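Histone-lysine N-methyltransferase, H3 lysine-9 specific SUVH4 (Arabidopsis thaliana, PDB 4QEN) methylates histone H3 tails with S-adenosyl-L-methionine as methyl donor, laying down a silencing mark required to maintain non-CpG DNA methylation. Local coordinates at residues N101-L106 and C158-V163. Sequence-based numbering, arbitrary orientation.
Sequences NYKLPL and CCEYNV
Glu160 OE1 accepts a hydrogen bond of 2.7 Å from a water that also takes a weak bond from Lys103 NZ, and this water loosely bridges the opposite charges, whose atoms NZ and OE1 are 5.0 Å apart. The other carboxylate oxygen, OE2, is in a salt bridge with Lys156 one helical turn earlier. Beside this water bridge the contact illustrates how an irregular loop can be fitted to a helix end by two tyrosine rings and the aliphatic groups next to them. Tyr161 lays one ring face against the loop backbone: Tyr102 CA stands 4.2 Å from the ring centroid in a CH-pi contact, 15° off the normal, and Lys103 N lies over the same face. The lysine chain crosses the hydroxyl end of the ring at about a right angle, its bends at chi2 and chi3 (135° and 42°) bringing CE into the ring plane at the edge, 3.2 Å from Tyr161 OH. Replacing Tyr161 with alanine is likely to leave the backbone at Tyr102 CA and Lys103 N without the ring face it rests on, and to take away the surface that Lys103 CB and CE touch. Tyr102 points its own ring past Tyr161 in the opposite direction, and Val163 CG2 sits over one of its faces, 4.0 Å from the centroid, in a second CH-pi contact. That methyl also meets Leu106 CD2, tip to tip, while Leu106 CD1 packs on Cys158 SG at 3.9 Å. Asn162, with positive phi, is the turning residue of a Schellman motif; the Val163 side chain then points toward the loop. Within the SRA domain the pairing joins the loop leading into strand 106-112 to the C-terminal end of helix 151-161, with Ile57 packing on both Tyr102 and Val163, and Cys158 resting on Val190 of strand 180-197.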
ATOM      1  N   ASN A 101      -5.174 -36.249 -15.147  1.00 36.75           N
ATOM      2  CA  ASN A 101      -4.557 -37.273 -14.301  1.00 40.82           C
ATOM      3  C   ASN A 101      -4.744 -37.028 -12.808  1.00 40.70           C
ATOM      4  O   ASN A 101      -4.392 -37.875 -11.991  1.00 42.03           O
ATOM      5  CB  ASN A 101      -3.069 -37.440 -14.617  1.00 38.42           C
ATOM      6  CG  ASN A 101      -2.819 -37.821 -16.059  1.00 36.68           C
ATOM      7  OD1 ASN A 101      -3.226 -38.887 -16.509  1.00 42.40           O
ATOM      8  ND2 ASN A 101      -2.151 -36.946 -16.793  1.00 37.30           N
ATOM      9  N   TYR A 102      -5.263 -35.857 -12.447  1.00 35.52           N
ATOM     10  CA  TYR A 102      -5.691 -35.625 -11.075  1.00 29.06           C
ATOM     11  C   TYR A 102      -7.188 -35.918 -10.994  1.00 33.20           C
ATOM     12  O   TYR A 102      -7.875 -35.977 -12.013  1.00 39.65           O
ATOM     13  CB  TYR A 102      -5.434 -34.179 -10.647  1.00 35.06           C
ATOM     14  CG  TYR A 102      -3.988 -33.722 -10.655  1.00 36.15           C
ATOM     15  CD1 TYR A 102      -2.941 -34.604 -10.390  1.00 33.10           C
ATOM     16  CD2 TYR A 102      -3.674 -32.392 -10.922  1.00 35.64           C
ATOM     17  CE1 TYR A 102      -1.615 -34.160 -10.390  1.00 31.43           C
ATOM     18  CE2 TYR A 102      -2.361 -31.944 -10.931  1.00 35.97           C
ATOM     19  CZ  TYR A 102      -1.335 -32.831 -10.663  1.00 38.72           C
ATOM     20  OH  TYR A 102      -0.033 -32.363 -10.677  1.00 39.63           O
ATOM     21  N   LYS A 103      -7.693 -36.105  -9.782  1.00 36.77           N
ATOM     22  CA  LYS A 103      -9.122 -36.278  -9.571  1.00 31.11           C
ATOM     23  C   LYS A 103      -9.640 -34.936  -9.085  1.00 27.91           C
ATOM     24  O   LYS A 103      -9.081 -34.366  -8.157  1.00 26.83           O
ATOM     25  CB  LYS A 103      -9.362 -37.339  -8.504  1.00 32.84           C
ATOM     26  CG  LYS A 103     -10.798 -37.798  -8.359  1.00 41.77           C
ATOM     27  CD  LYS A 103     -10.869 -39.322  -8.247  1.00 56.39           C
ATOM     28  CE  LYS A 103      -9.764 -39.880  -7.348  1.00 54.61           C
ATOM     29  NZ  LYS A 103      -9.774 -41.371  -7.304  1.00 55.58           N
ATOM     30  N   LEU A 104     -10.681 -34.414  -9.728  1.00 25.01           N
ATOM     31  CA  LEU A 104     -11.237 -33.123  -9.327  1.00 25.49           C
ATOM     32  C   LEU A 104     -12.498 -33.322  -8.482  1.00 26.40           C
ATOM     33  O   LEU A 104     -13.119 -34.372  -8.557  1.00 29.63           O
ATOM     34  CB  LEU A 104     -11.481 -32.244 -10.555  1.00 28.92           C
ATOM     35  CG  LEU A 104     -10.113 -31.657 -10.929  1.00 36.82           C
ATOM     36  CD1 LEU A 104      -9.514 -32.305 -12.165  1.00 37.84           C
ATOM     37  CD2 LEU A 104     -10.174 -30.160 -11.057  1.00 35.07           C
ATOM     38  N   PRO A 105     -12.863 -32.335  -7.647  1.00 24.44           N
ATOM     39  CA  PRO A 105     -12.244 -31.017  -7.421  1.00 24.00           C
ATOM     40  C   PRO A 105     -10.906 -31.108  -6.687  1.00 24.98           C
ATOM     41  O   PRO A 105     -10.606 -32.109  -6.033  1.00 24.46           O
ATOM     42  CB  PRO A 105     -13.275 -30.291  -6.553  1.00 31.00           C
ATOM     43  CG  PRO A 105     -13.968 -31.384  -5.815  1.00 31.40           C
ATOM     44  CD  PRO A 105     -14.032 -32.548  -6.775  1.00 30.07           C
ATOM     45  N   LEU A 106     -10.112 -30.051  -6.801  1.00 23.69           N
ATOM     46  CA  LEU A 106      -8.745 -30.061  -6.298  1.00 24.26           C
ATOM     47  C   LEU A 106      -8.429 -28.670  -5.751  1.00 21.73           C
ATOM     48  O   LEU A 106      -8.522 -27.681  -6.480  1.00 19.28           O
ATOM     49  CB  LEU A 106      -7.791 -30.403  -7.446  1.00 25.34           C
ATOM     50  CG  LEU A 106      -6.300 -30.602  -7.132  1.00 24.82           C
ATOM     51  CD1 LEU A 106      -6.088 -31.866  -6.294  1.00 19.25           C
ATOM     52  CD2 LEU A 106      -5.490 -30.671  -8.430  1.00 26.53           C
ATOM     53  N   CYS A 158      -6.053 -33.218  -2.904  1.00 22.51           N
ATOM     54  CA  CYS A 158      -4.703 -32.664  -2.783  1.00 22.49           C
ATOM     55  C   CYS A 158      -3.827 -33.676  -2.063  1.00 27.06           C
ATOM     56  O   CYS A 158      -2.677 -33.916  -2.458  1.00 22.37           O
ATOM     57  CB  CYS A 158      -4.721 -31.365  -1.992  1.00 22.63           C
ATOM     58  SG  CYS A 158      -5.367 -29.985  -2.940  1.00 22.43           S
ATOM     59  N   CYS A 159      -4.389 -34.280  -1.019  1.00 20.54           N
ATOM     60  CA  CYS A 159      -3.623 -35.230  -0.225  1.00 20.56           C
ATOM     61  C   CYS A 159      -3.249 -36.410  -1.113  1.00 23.41           C
ATOM     62  O   CYS A 159      -2.100 -36.825  -1.133  1.00 23.13           O
ATOM     63  CB  CYS A 159      -4.404 -35.670   1.022  1.00 20.37           C
ATOM     64  SG  CYS A 159      -3.544 -36.931   2.021  1.00 25.91           S
ATOM     65  N   GLU A 160      -4.191 -36.891  -1.918  1.00 24.60           N
ATOM     66  CA  GLU A 160      -3.959 -38.146  -2.638  1.00 22.99           C
ATOM     67  C   GLU A 160      -3.041 -37.992  -3.851  1.00 23.53           C
ATOM     68  O   GLU A 160      -2.392 -38.956  -4.270  1.00 22.41           O
ATOM     69  CB  GLU A 160      -5.289 -38.753  -3.065  1.00 27.26           C
ATOM     70  CG  GLU A 160      -6.122 -39.151  -1.861  1.00 31.84           C
ATOM     71  CD  GLU A 160      -7.571 -39.443  -2.193  1.00 35.71           C
ATOM     72  OE1 GLU A 160      -8.054 -39.026  -3.280  1.00 29.14           O
ATOM     73  OE2 GLU A 160      -8.220 -40.079  -1.337  1.00 34.58           O
ATOM     74  N   TYR A 161      -2.990 -36.786  -4.417  1.00 20.90           N
ATOM     75  CA  TYR A 161      -2.205 -36.563  -5.636  1.00 27.45           C
ATOM     76  C   TYR A 161      -0.926 -35.740  -5.398  1.00 21.80           C
ATOM     77  O   TYR A 161      -0.229 -35.364  -6.346  1.00 22.63           O
ATOM     78  CB  TYR A 161      -3.100 -35.951  -6.733  1.00 23.92           C
ATOM     79  CG  TYR A 161      -4.100 -36.973  -7.241  1.00 25.93           C
ATOM     80  CD1 TYR A 161      -3.759 -37.863  -8.256  1.00 28.33           C
ATOM     81  CD2 TYR A 161      -5.357 -37.088  -6.662  1.00 27.92           C
ATOM     82  CE1 TYR A 161      -4.663 -38.822  -8.703  1.00 29.51           C
ATOM     83  CE2 TYR A 161      -6.269 -38.042  -7.101  1.00 26.79           C
ATOM     84  CZ  TYR A 161      -5.913 -38.905  -8.115  1.00 33.68           C
ATOM     85  OH  TYR A 161      -6.810 -39.850  -8.547  1.00 40.42           O
ATOM     86  N   ASN A 162      -0.632 -35.483  -4.126  1.00 20.98           N
ATOM     87  CA  ASN A 162       0.535 -34.697  -3.729  1.00 22.15           C
ATOM     88  C   ASN A 162       0.525 -33.311  -4.358  1.00 22.94           C
ATOM     89  O   ASN A 162       1.537 -32.838  -4.879  1.00 29.01           O
ATOM     90  CB  ASN A 162       1.838 -35.420  -4.085  1.00 22.34           C
ATOM     91  CG  ASN A 162       2.195 -36.511  -3.089  1.00 26.62           C
ATOM     92  OD1 ASN A 162       1.585 -36.616  -2.021  1.00 23.99           O
ATOM     93  ND2 ASN A 162       3.188 -37.326  -3.433  1.00 27.93           N
ATOM     94  N   VAL A 163      -0.635 -32.679  -4.320  1.00 25.61           N
ATOM     95  CA  VAL A 163      -0.773 -31.316  -4.803  1.00 23.36           C
ATOM     96  C   VAL A 163      -0.810 -30.400  -3.594  1.00 20.45           C
ATOM     97  O   VAL A 163      -1.705 -30.505  -2.755  1.00 23.57           O
ATOM     98  CB  VAL A 163      -2.060 -31.141  -5.647  1.00 24.24           C
ATOM     99  CG1 VAL A 163      -2.347 -29.653  -5.890  1.00 21.95           C
ATOM    100  CG2 VAL A 163      -1.931 -31.907  -6.974  1.00 21.00           C
TER
HETATM  101  O   HOH W   1     -10.046 -40.569  -4.290  1.00 48.98           O